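Local structure of glycerophosphodiester phosphodiesterase (Thermotoga maritima, 1O1Z) at residues E45-R49 against V58-E62; L64-L70 against L85-I90; R113-D117 against D137-F143; F163-E168 against F194-I199. The protein belongs to the glycerophosphodiester phosphodiesterase (GDPD) family and adopts a TIM-barrel fold, here as a single chain with a bound sodium ion. All coordinates share one frame; numbering follows the deposited sequence.

Interaction 1: residues E45-R49 against V58-E62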
# COMPACT_ATOMS: atom_id res chain seq x y z
N GLU A 45 -0.34 -1.27 -4.93
CA GLU A 45 0.23 -1.23 -3.58
C GLU A 45 1.28 -2.32 -3.52
O GLU A 45 1.11 -3.42 -4.07
CB GLU A 45 -0.88 -1.44 -2.55
CG GLU A 45 -0.46 -1.40 -1.09
CD GLU A 45 0.15 -2.70 -0.56
OE1 GLU A 45 -0.08 -3.79 -1.13
OE2 GLU A 45 0.87 -2.62 0.48
N LEU A 46 2.38 -2.04 -2.82
CA LEU A 46 3.44 -3.03 -2.66
C LEU A 46 4.14 -2.82 -1.34
O LEU A 46 3.95 -1.81 -0.68
CB LEU A 46 4.39 -2.96 -3.84
CG LEU A 46 5.09 -1.64 -4.13
CD1 LEU A 46 6.26 -1.38 -3.18
CD2 LEU A 46 5.57 -1.59 -5.56
N ASP A 47 4.98 -3.78 -0.95
CA ASP A 47 5.62 -3.84 0.35
C ASP A 47 7.12 -3.83 0.18
O ASP A 47 7.62 -4.57 -0.65
CB ASP A 47 5.25 -5.15 1.02
CG ASP A 47 3.77 -5.35 1.03
OD1 ASP A 47 3.21 -6.22 0.30
OD2 ASP A 47 3.06 -4.56 1.70
N VAL A 48 7.83 -3.01 0.97
CA VAL A 48 9.28 -2.90 0.85
C VAL A 48 10.04 -3.21 2.13
O VAL A 48 9.61 -2.89 3.25
CB VAL A 48 9.74 -1.52 0.30
CG1 VAL A 48 9.25 -1.32 -1.12
CG2 VAL A 48 9.35 -0.36 1.19
N ARG A 49 11.22 -3.82 1.91
CA ARG A 49 12.14 -4.25 2.94
C ARG A 49 13.57 -4.10 2.43
O ARG A 49 13.78 -3.81 1.25
CB ARG A 49 11.92 -5.73 3.25
CG ARG A 49 10.57 -6.03 3.87
CD ARG A 49 10.42 -7.50 4.21
NE ARG A 49 9.19 -7.73 4.92
CZ ARG A 49 9.00 -7.60 6.22
NH1 ARG A 49 9.99 -7.25 7.04
NH2 ARG A 49 7.80 -7.86 6.73
N VAL A 58 11.10 -5.76 -2.86
CA VAL A 58 9.64 -5.83 -2.73
C VAL A 58 9.27 -7.22 -2.18
O VAL A 58 9.40 -8.24 -2.86
CB VAL A 58 8.95 -5.55 -4.06
CG1 VAL A 58 7.42 -5.64 -3.90
CG2 VAL A 58 9.35 -4.19 -4.60
N SER A 59 8.85 -7.28 -0.92
CA SER A 59 8.43 -8.52 -0.28
C SER A 59 7.56 -8.19 0.92
O SER A 59 8.00 -7.47 1.80
CB SER A 59 9.64 -9.32 0.20
OG SER A 59 9.22 -10.55 0.81
N HIS A 60 6.34 -8.74 0.95
CA HIS A 60 5.50 -8.58 2.14
C HIS A 60 6.11 -9.23 3.40
O HIS A 60 6.25 -8.57 4.44
CB HIS A 60 4.10 -9.13 1.87
CG HIS A 60 3.20 -9.01 3.04
ND1 HIS A 60 3.08 -10.00 3.99
CD2 HIS A 60 2.43 -7.97 3.46
CE1 HIS A 60 2.24 -9.59 4.93
NE2 HIS A 60 1.85 -8.36 4.64
N ASP A 61 6.48 -10.50 3.30
CA ASP A 61 7.02 -11.25 4.42
C ASP A 61 8.51 -10.96 4.56
O ASP A 61 9.18 -10.60 3.58
CB ASP A 61 6.85 -12.74 4.20
CG ASP A 61 5.39 -13.23 4.21
OD1 ASP A 61 4.45 -12.47 4.56
OD2 ASP A 61 5.14 -14.41 3.92
N GLU A 62 9.07 -11.22 5.73
CA GLU A 62 10.49 -11.01 5.96
C GLU A 62 11.35 -12.16 5.42
O GLU A 62 12.56 -12.07 5.44
CB GLU A 62 10.79 -10.79 7.46
CG GLU A 62 10.66 -12.01 8.34
CD GLU A 62 11.24 -11.80 9.74
OE1 GLU A 62 11.66 -10.68 10.09
OE2 GLU A 62 11.27 -12.79 10.49
O HOH W 1 10.48 -8.28 9.90

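Interaction 2: residues L64-L70 against L85-I90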
# COMPACT_ATOMS: atom_id res chain seq x y z
N LEU A 64 11.31 -16.02 2.65
CA LEU A 64 10.80 -16.62 1.42
C LEU A 64 9.99 -17.91 1.65
O LEU A 64 9.78 -18.68 0.71
CB LEU A 64 11.98 -16.92 0.48
CG LEU A 64 12.85 -15.72 0.07
CD1 LEU A 64 14.02 -16.20 -0.76
CD2 LEU A 64 12.03 -14.68 -0.68
N LYS A 65 9.55 -18.16 2.87
CA LYS A 65 8.94 -19.44 3.21
C LYS A 65 7.59 -19.65 2.54
O LYS A 65 7.34 -20.69 1.94
CB LYS A 65 8.80 -19.63 4.74
CG LYS A 65 10.09 -19.61 5.50
CD LYS A 65 10.00 -20.30 6.88
CE LYS A 65 9.72 -19.33 8.00
NZ LYS A 65 9.94 -19.97 9.34
N ARG A 66 6.71 -18.66 2.65
CA ARG A 66 5.32 -18.83 2.21
C ARG A 66 5.19 -19.03 0.71
O ARG A 66 4.42 -19.87 0.26
CB ARG A 66 4.49 -17.62 2.65
CG ARG A 66 3.00 -17.66 2.30
CD ARG A 66 2.21 -16.51 2.91
NE ARG A 66 2.80 -15.22 2.58
CZ ARG A 66 2.44 -14.44 1.55
NH1 ARG A 66 1.40 -14.76 0.77
NH2 ARG A 66 3.10 -13.32 1.33
N LEU A 67 5.94 -18.27 -0.07
CA LEU A 67 5.77 -18.25 -1.53
C LEU A 67 6.72 -19.18 -2.26
O LEU A 67 6.42 -19.65 -3.36
CB LEU A 67 5.95 -16.83 -2.05
CG LEU A 67 4.95 -15.74 -1.61
CD1 LEU A 67 5.34 -14.45 -2.20
CD2 LEU A 67 3.53 -16.13 -2.01
N PHE A 68 7.88 -19.44 -1.66
CA PHE A 68 8.94 -20.25 -2.29
C PHE A 68 9.39 -21.48 -1.51
O PHE A 68 10.13 -22.31 -2.04
CB PHE A 68 10.16 -19.36 -2.57
CG PHE A 68 9.84 -18.20 -3.43
CD1 PHE A 68 9.79 -18.35 -4.81
CD2 PHE A 68 9.56 -16.95 -2.88
CE1 PHE A 68 9.47 -17.27 -5.62
CE2 PHE A 68 9.24 -15.86 -3.68
CZ PHE A 68 9.20 -16.03 -5.06
N GLY A 69 8.96 -21.62 -0.26
CA GLY A 69 9.31 -22.77 0.55
C GLY A 69 10.75 -22.74 1.01
O GLY A 69 11.33 -23.78 1.32
N LEU A 70 11.33 -21.54 1.08
CA LEU A 70 12.74 -21.39 1.43
C LEU A 70 12.86 -20.62 2.73
O LEU A 70 12.30 -19.54 2.86
CB LEU A 70 13.48 -20.64 0.34
CG LEU A 70 13.52 -21.30 -1.03
CD1 LEU A 70 14.10 -20.33 -2.05
CD2 LEU A 70 14.36 -22.58 -0.97
N LEU A 85 17.61 -17.36 -5.89
CA LEU A 85 16.73 -18.27 -5.14
C LEU A 85 15.30 -18.32 -5.66
O LEU A 85 14.66 -19.37 -5.62
CB LEU A 85 16.69 -17.84 -3.68
CG LEU A 85 17.97 -18.12 -2.90
CD1 LEU A 85 17.98 -17.35 -1.59
CD2 LEU A 85 18.16 -19.61 -2.68
N THR A 86 14.82 -17.19 -6.18
CA THR A 86 13.43 -17.07 -6.67
C THR A 86 13.33 -17.13 -8.21
O THR A 86 12.29 -16.83 -8.76
CB THR A 86 12.78 -15.76 -6.19
OG1 THR A 86 13.53 -14.64 -6.69
CG2 THR A 86 12.80 -15.62 -4.68
N ASP A 87 14.41 -17.58 -8.85
CA ASP A 87 14.62 -17.51 -10.30
C ASP A 87 14.10 -16.24 -10.94
O ASP A 87 13.39 -16.24 -11.95
CB ASP A 87 14.11 -18.75 -11.02
CG ASP A 87 14.92 -19.07 -12.28
OD1 ASP A 87 16.14 -18.69 -12.36
OD2 ASP A 87 14.40 -19.73 -13.21
N GLY A 88 14.47 -15.14 -10.32
CA GLY A 88 14.25 -13.84 -10.89
C GLY A 88 12.92 -13.22 -10.53
O GLY A 88 12.66 -12.12 -10.99
N LYS A 89 12.08 -13.90 -9.73
CA LYS A 89 10.72 -13.38 -9.51
C LYS A 89 10.68 -12.23 -8.51
O LYS A 89 9.83 -11.35 -8.62
CB LYS A 89 9.77 -14.49 -9.05
CG LYS A 89 9.50 -15.48 -10.15
CD LYS A 89 8.55 -16.57 -9.71
CE LYS A 89 8.19 -17.52 -10.86
NZ LYS A 89 9.36 -18.32 -11.32
N ILE A 90 11.58 -12.22 -7.54
CA ILE A 90 11.61 -11.11 -6.60
C ILE A 90 12.14 -9.89 -7.32
O ILE A 90 13.03 -10.00 -8.15
CB ILE A 90 12.42 -11.43 -5.35
CG1 ILE A 90 12.09 -10.42 -4.25
CG2 ILE A 90 13.90 -11.48 -5.64
CD1 ILE A 90 12.68 -10.84 -2.88

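Interaction 3: residues R113-D117 against D137-F143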
# COMPACT_ATOMS: atom_id res chain seq x y z
N ARG A 113 11.43 0.10 9.45
CA ARG A 113 11.95 1.47 9.61
C ARG A 113 13.30 1.65 8.96
O ARG A 113 13.58 2.69 8.38
CB ARG A 113 12.02 1.89 11.08
CG ARG A 113 12.90 3.12 11.38
CD ARG A 113 12.96 3.52 12.86
NE ARG A 113 11.71 4.19 13.30
CZ ARG A 113 11.52 5.49 13.25
NH1 ARG A 113 12.47 6.25 12.72
NH2 ARG A 113 10.38 6.03 13.73
N GLU A 114 14.15 0.64 9.04
CA GLU A 114 15.49 0.76 8.48
C GLU A 114 15.53 0.94 6.96
O GLU A 114 16.55 1.35 6.43
CB GLU A 114 16.37 -0.43 8.91
CG GLU A 114 15.85 -1.79 8.52
CD GLU A 114 14.97 -2.46 9.59
OE1 GLU A 114 14.34 -1.78 10.46
OE2 GLU A 114 14.88 -3.72 9.57
N ALA A 115 14.42 0.63 6.28
CA ALA A 115 14.32 0.84 4.83
C ALA A 115 13.94 2.26 4.46
O ALA A 115 14.04 2.63 3.30
CB ALA A 115 13.32 -0.12 4.23
N ALA A 116 13.48 3.05 5.43
CA ALA A 116 12.88 4.35 5.11
C ALA A 116 13.84 5.30 4.40
O ALA A 116 13.45 5.90 3.39
CB ALA A 116 12.33 5.00 6.36
N ASP A 117 15.07 5.44 4.88
CA ASP A 117 15.98 6.40 4.24
C ASP A 117 16.27 6.00 2.79
O ASP A 117 16.27 6.87 1.90
CB ASP A 117 17.28 6.52 5.02
CG ASP A 117 17.12 7.32 6.31
OD1 ASP A 117 16.16 8.10 6.46
OD2 ASP A 117 17.94 7.25 7.23
N ASP A 137 4.38 6.73 13.92
CA ASP A 137 5.46 7.64 14.33
C ASP A 137 6.51 7.76 13.24
O ASP A 137 7.06 8.83 13.02
CB ASP A 137 6.14 7.21 15.61
CG ASP A 137 5.26 7.25 16.83
OD1 ASP A 137 4.11 7.76 16.80
OD2 ASP A 137 5.70 6.80 17.92
N LEU A 138 6.84 6.66 12.58
CA LEU A 138 7.84 6.68 11.51
C LEU A 138 7.43 7.67 10.43
O LEU A 138 8.24 8.47 9.95
CB LEU A 138 8.02 5.29 10.92
CG LEU A 138 8.83 5.21 9.62
CD1 LEU A 138 10.26 5.64 9.89
CD2 LEU A 138 8.74 3.81 9.05
N LEU A 139 6.15 7.61 10.05
CA LEU A 139 5.66 8.50 8.98
C LEU A 139 5.75 9.94 9.44
O LEU A 139 6.24 10.81 8.71
CB LEU A 139 4.23 8.14 8.60
CG LEU A 139 4.09 6.73 8.00
CD1 LEU A 139 2.60 6.36 7.85
CD2 LEU A 139 4.82 6.61 6.68
N ASP A 140 5.27 10.21 10.65
CA ASP A 140 5.28 11.59 11.15
C ASP A 140 6.69 12.15 11.33
O ASP A 140 6.88 13.37 11.20
CB ASP A 140 4.55 11.71 12.47
CG ASP A 140 3.07 11.40 12.38
OD1 ASP A 140 2.46 11.53 11.31
OD2 ASP A 140 2.45 11.12 13.43
N GLU A 141 7.65 11.29 11.68
CA GLU A 141 9.01 11.73 11.91
C GLU A 141 9.84 11.89 10.65
O GLU A 141 10.67 12.81 10.56
CB GLU A 141 9.70 10.74 12.86
CG GLU A 141 9.12 10.76 14.25
CD GLU A 141 9.51 9.56 15.11
OE1 GLU A 141 10.44 8.82 14.70
OE2 GLU A 141 8.89 9.36 16.18
N LYS A 142 9.67 11.00 9.69
CA LYS A 142 10.58 10.92 8.54
C LYS A 142 9.96 11.24 7.20
O LYS A 142 10.69 11.47 6.22
CB LYS A 142 11.24 9.53 8.46
CG LYS A 142 12.21 9.28 9.58
CD LYS A 142 13.03 8.00 9.38
CE LYS A 142 14.15 8.18 8.41
NZ LYS A 142 15.37 8.75 9.07
N PHE A 143 8.63 11.26 7.12
CA PHE A 143 7.95 11.39 5.81
C PHE A 143 7.24 12.73 5.63
O PHE A 143 6.46 12.90 4.70
CB PHE A 143 7.03 10.19 5.60
CG PHE A 143 7.78 8.91 5.29
CD1 PHE A 143 8.40 8.19 6.30
CD2 PHE A 143 7.91 8.47 3.98
CE1 PHE A 143 9.12 7.05 6.00
CE2 PHE A 143 8.64 7.32 3.69
CZ PHE A 143 9.23 6.60 4.70
O HOH W 2 12.54 8.85 13.03
O HOH W 3 18.51 9.61 8.36

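Interaction 4: residues F163-E168 against F194-I199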
# COMPACT_ATOMS: atom_id res chain seq x y z
N PHE A 163 -6.51 9.37 18.06
CA PHE A 163 -6.32 9.28 16.62
C PHE A 163 -6.81 10.53 15.92
O PHE A 163 -6.15 11.05 15.04
CB PHE A 163 -6.99 8.05 16.07
CG PHE A 163 -6.57 7.75 14.68
CD1 PHE A 163 -5.23 7.55 14.35
CD2 PHE A 163 -7.49 7.70 13.69
CE1 PHE A 163 -4.85 7.30 13.05
CE2 PHE A 163 -7.12 7.44 12.38
CZ PHE A 163 -5.82 7.26 12.07
N VAL A 164 -7.98 11.02 16.32
CA VAL A 164 -8.48 12.27 15.75
C VAL A 164 -7.50 13.42 15.99
O VAL A 164 -7.22 14.20 15.10
CB VAL A 164 -9.89 12.59 16.31
CG1 VAL A 164 -10.33 14.00 15.91
CG2 VAL A 164 -10.90 11.53 15.87
N GLU A 165 -6.94 13.49 17.20
CA GLU A 165 -5.97 14.52 17.55
C GLU A 165 -4.74 14.41 16.64
O GLU A 165 -4.24 15.40 16.14
CB GLU A 165 -5.57 14.39 19.02
CG GLU A 165 -6.65 14.76 20.02
CD GLU A 165 -6.30 14.40 21.46
OE1 GLU A 165 -5.19 13.86 21.71
OE2 GLU A 165 -7.14 14.65 22.35
N ARG A 166 -4.27 13.18 16.42
CA ARG A 166 -3.09 12.95 15.60
C ARG A 166 -3.30 13.37 14.16
O ARG A 166 -2.46 14.00 13.55
CB ARG A 166 -2.74 11.48 15.64
CG ARG A 166 -1.44 11.16 14.99
CD ARG A 166 -1.11 9.68 15.08
NE ARG A 166 0.29 9.56 14.85
CZ ARG A 166 1.18 8.95 15.61
NH1 ARG A 166 0.90 8.23 16.72
NH2 ARG A 166 2.40 9.05 15.22
N VAL A 167 -4.44 12.99 13.60
CA VAL A 167 -4.74 13.29 12.21
C VAL A 167 -4.85 14.81 12.02
O VAL A 167 -4.34 15.35 11.05
CB VAL A 167 -6.01 12.55 11.76
CG1 VAL A 167 -6.44 13.00 10.37
CG2 VAL A 167 -5.75 11.07 11.75
N GLU A 168 -5.52 15.49 12.95
CA GLU A 168 -5.59 16.97 12.92
C GLU A 168 -4.22 17.63 12.99
O GLU A 168 -3.91 18.57 12.24
CB GLU A 168 -6.46 17.46 14.08
CG GLU A 168 -7.94 17.14 13.92
CD GLU A 168 -8.72 18.23 13.20
OE1 GLU A 168 -9.93 18.02 12.96
OE2 GLU A 168 -8.14 19.28 12.88
N PHE A 194 -12.95 13.50 8.59
CA PHE A 194 -11.61 13.55 8.01
C PHE A 194 -11.70 13.91 6.50
O PHE A 194 -10.95 14.73 5.97
CB PHE A 194 -10.91 12.19 8.17
CG PHE A 194 -10.50 11.82 9.61
CD1 PHE A 194 -10.22 12.78 10.56
CD2 PHE A 194 -10.38 10.48 9.96
CE1 PHE A 194 -9.83 12.42 11.87
CE2 PHE A 194 -9.97 10.10 11.24
CZ PHE A 194 -9.70 11.08 12.20
N ARG A 195 -12.62 13.27 5.80
CA ARG A 195 -12.77 13.46 4.36
C ARG A 195 -13.19 14.90 4.04
O ARG A 195 -12.73 15.47 3.05
CB ARG A 195 -13.78 12.48 3.83
CG ARG A 195 -13.69 12.20 2.41
CD ARG A 195 -14.31 10.86 2.09
NE ARG A 195 -14.31 10.65 0.68
CZ ARG A 195 -15.38 10.38 -0.04
NH1 ARG A 195 -16.60 10.30 0.52
NH2 ARG A 195 -15.25 10.16 -1.34
N LYS A 196 -14.03 15.47 4.89
CA LYS A 196 -14.50 16.85 4.73
C LYS A 196 -13.33 17.83 4.79
O LYS A 196 -13.35 18.88 4.13
CB LYS A 196 -15.55 17.18 5.80
CG LYS A 196 -16.20 18.54 5.66
CD LYS A 196 -17.33 18.72 6.68
N LYS A 197 -12.29 17.48 5.56
CA LYS A 197 -11.03 18.23 5.59
C LYS A 197 -10.07 17.97 4.44
O LYS A 197 -9.03 18.63 4.35
CB LYS A 197 -10.28 17.94 6.89
CG LYS A 197 -10.85 18.56 8.12
CD LYS A 197 -9.85 18.46 9.26
CE LYS A 197 -8.77 19.55 9.21
NZ LYS A 197 -7.67 19.31 10.20
N GLY A 198 -10.35 17.01 3.57
CA GLY A 198 -9.56 16.78 2.37
C GLY A 198 -8.64 15.56 2.49
O GLY A 198 -7.90 15.23 1.55
N ILE A 199 -8.75 14.86 3.61
CA ILE A 199 -8.00 13.59 3.77
C ILE A 199 -8.62 12.52 2.89
O ILE A 199 -9.86 12.42 2.78
CB ILE A 199 -7.94 13.17 5.22
CG1 ILE A 199 -7.16 14.22 6.03
CG2 ILE A 199 -7.26 11.79 5.35
CD1 ILE A 199 -7.44 14.19 7.44
O HOH W 4 -6.29 16.85 9.51
O HOH W 5 -5.21 20.49 10.97

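Interaction 1: residues E45-R49 against V58-E62
R49 crosses to the 58-62 loop and holds a single carbonyl oxygen, H60 O, side-on with two nitrogens: NH2 lies 2.9 Å from H60 O, and NE 3.1 Å from that same atom. The oxygen sits in the guanidinium plane, yet the donors meet the carbonyl differently, NH2 tilted only 19° from its plane and NE well above it. With CG beside the backbone N (chi1 -66°) and the chain extended as far as NE, the arginine also passes S59 O, to which NE makes a weak 3.3 Å bond. E62 N lies over one guanidinium face. A water accepts from R49 NH1 at 3.1 Å and donates to E62 OE1, whose carboxylate also pairs with K73 and R75.

At the strand itself, V48 and V58 form an antiparallel non-hydrogen-bonded pair, and S59 N donates to D47 O at 3.0 Å. D47 OD1, hydrogen-bonded to N28, comes to the edge of the H60 ring, 3.4 Å from H60 CB, with carboxylate and ring planes 79° apart. H60 ND1 donates to D61 OD1 at 2.9 Å, nearly in the ring plane, which helps to fix the ring's rotation; D61 OD2 pairs with R66.

The chemistry implies that the loop after strand 56-58 is held against barrel strand 43-50 partly through its own carbonyls, H60 O above all. R49 NH1 is salt-bridged to E112, and E62 probably adds some electrostatic support.

Interaction 2: residues L64-L70 against L85-I90
F68 and T86 mark the closest backbone approach, their CA atoms 7.0 Å apart, and no hydrogen bond joins the two segments. L64 occupies the N-cap position of the short helix 65-68. Its carbonyl oxygen receives two amides from opposite faces of its plane, F68 N at 3.1 Å and L70 N at 3.3 Å from L64 O, which wraps the chain into a compact turn. On the other side D87, with positive phi, is the C-prime residue of the Schellman motif ending helix 79-85, and T86 to K89 form a type I' turn.

The principal side-chain contact is a CH-pi interaction. T86 CG2 stands 3.6 Å from the centroid of the F68 ring and only 11° off its normal, so the methyl is centred on the face. A chi1 of 60° puts the threonine's OG1 between the backbone N and the carbonyl carbon and CG2 beside the N, where the methyl meets the ring; OG1 accepts from I90 N at 3.2 Å and is hydrogen-bonded to L82 O. K89 CD comes to the edge of the same ring, 4.3 Å from F68 CE1. L64 CD1 lies 4.1 Å from T86 CG2, and L70 CD1 rests 3.9 Å from L85 CB.

Among its neighbours, the contact sets the helix 65-68 and the adjoining two-stranded sheet of 63-64 and 70-73 against the end of helix 79-85, with L82 touching both L64 and I90, just before the chain enters helix 93-99.

Interaction 3: residues R113-D117 against D137-F143
R113 and L138 lead the contact, their CA atoms 6.9 Å apart, where the chain entering helix 116-123 runs beside helix 136-142; farther along, A116 comes alongside K142.

The guanidinium of R113 lies on L138, whose CD1 is 3.6 Å from R113 CZ and over the centre of one guanidinium face. A bend at chi3 (-75°) lays the group there, the two side chains sliding past each other in opposite directions. From this position R113 NH2 donates to E141 OE1 at 3.0 Å, a salt bridge whose donor comes from above the carboxylate plane (45° out of it). The same oxygen is reached a second way: a water in the guanidinium plane accepts from R113 NH1 at 2.6 Å and donates to E141 OE1, which probably steadies the arginine.

Beneath this polar layer A116 packs between L138 and F143. Its CB is 3.8 Å from F143 CE1, approaching the ring obliquely, and 4.1 Å from L138 CD1, while L138 and F143 also rest on I110. K142, bent at chi3 and chi4, curls back toward D117; they probably form a salt bridge, but the placing of D117 OD1 is doubtful. A water donating to D117 OD2 at 2.7 Å makes only a weak link to K142 NZ. Helix 116-123 also carries S123, which with R126 binds the sodium ion.

Packing of this kind is typical of a TIM barrel, in which strands 105-110 and 129-133 are parallel neighbours and the helices following them lie side by side on the outside.

Interaction 4: residues F163-E168 against F194-I199
V167 and F194 form the apolar centre. V167 CG1 stands over one face of the F194 ring, 4.0 Å from its centroid and 23° off the normal, a CH-pi contact displaced toward the rim. V164 follows one helical turn away, its CA at the ring edge in plane and its CG2 3.9 Å from F194 CZ. F163 CE2 completes the set, 4.1 Å from F194 CE2 and oblique to the ring. The same valine methyl is pressed by I199 CD1, which lies 3.3 Å from V167 CG1, tighter than normal carbon contact. L175 of strand 174-178 touches F163, V167, F194 and I199, so the cluster lies against the barrel wall.

Moving outward, G198 ends helix 185-196 with a Schellman motif, and the chain turns from there so that I199 faces the cluster. K197, just before it, bends at chi3 (82°) to bring NZ over the end of E168. K197 NZ donates to E168 OE2 at 2.7 Å, from above the carboxylate plane (65° out of it). Two waters accept from the same nitrogen, one donating onward to V167 O and the other to E168 O.

Chemically, the contact is an apolar cluster bordered by a hydrated ion pair. With three partners on NZ, two of them leading to carbonyls near the C-terminal end of helix 160-170, the ammonium charge probably also benefits from the helix dipole.

In the fold
Following the chain from the N terminus, the four contacts are in series: each closes before the next opens, and none nests or crosses. Interaction 1 closes a short excursion from strand 43-50, and interaction 2 closes the following small helices and two-stranded sheet; they meet through the D61-R66 salt bridge, centres 13 Å apart. Interaction 3 then joins the helices that follow strands 105-110 and 129-133, and interaction 4 joins helices 160-170 and 185-196. R166 salt-bridges to D137 and D140, connecting these two. Because parallel strands 43-50, 105-110, 129-133, 148-151, 174-178 and 200-204 are neighbours in turn, the series follows the barrel round; interactions 2 and 4 have centres 40 Å apart.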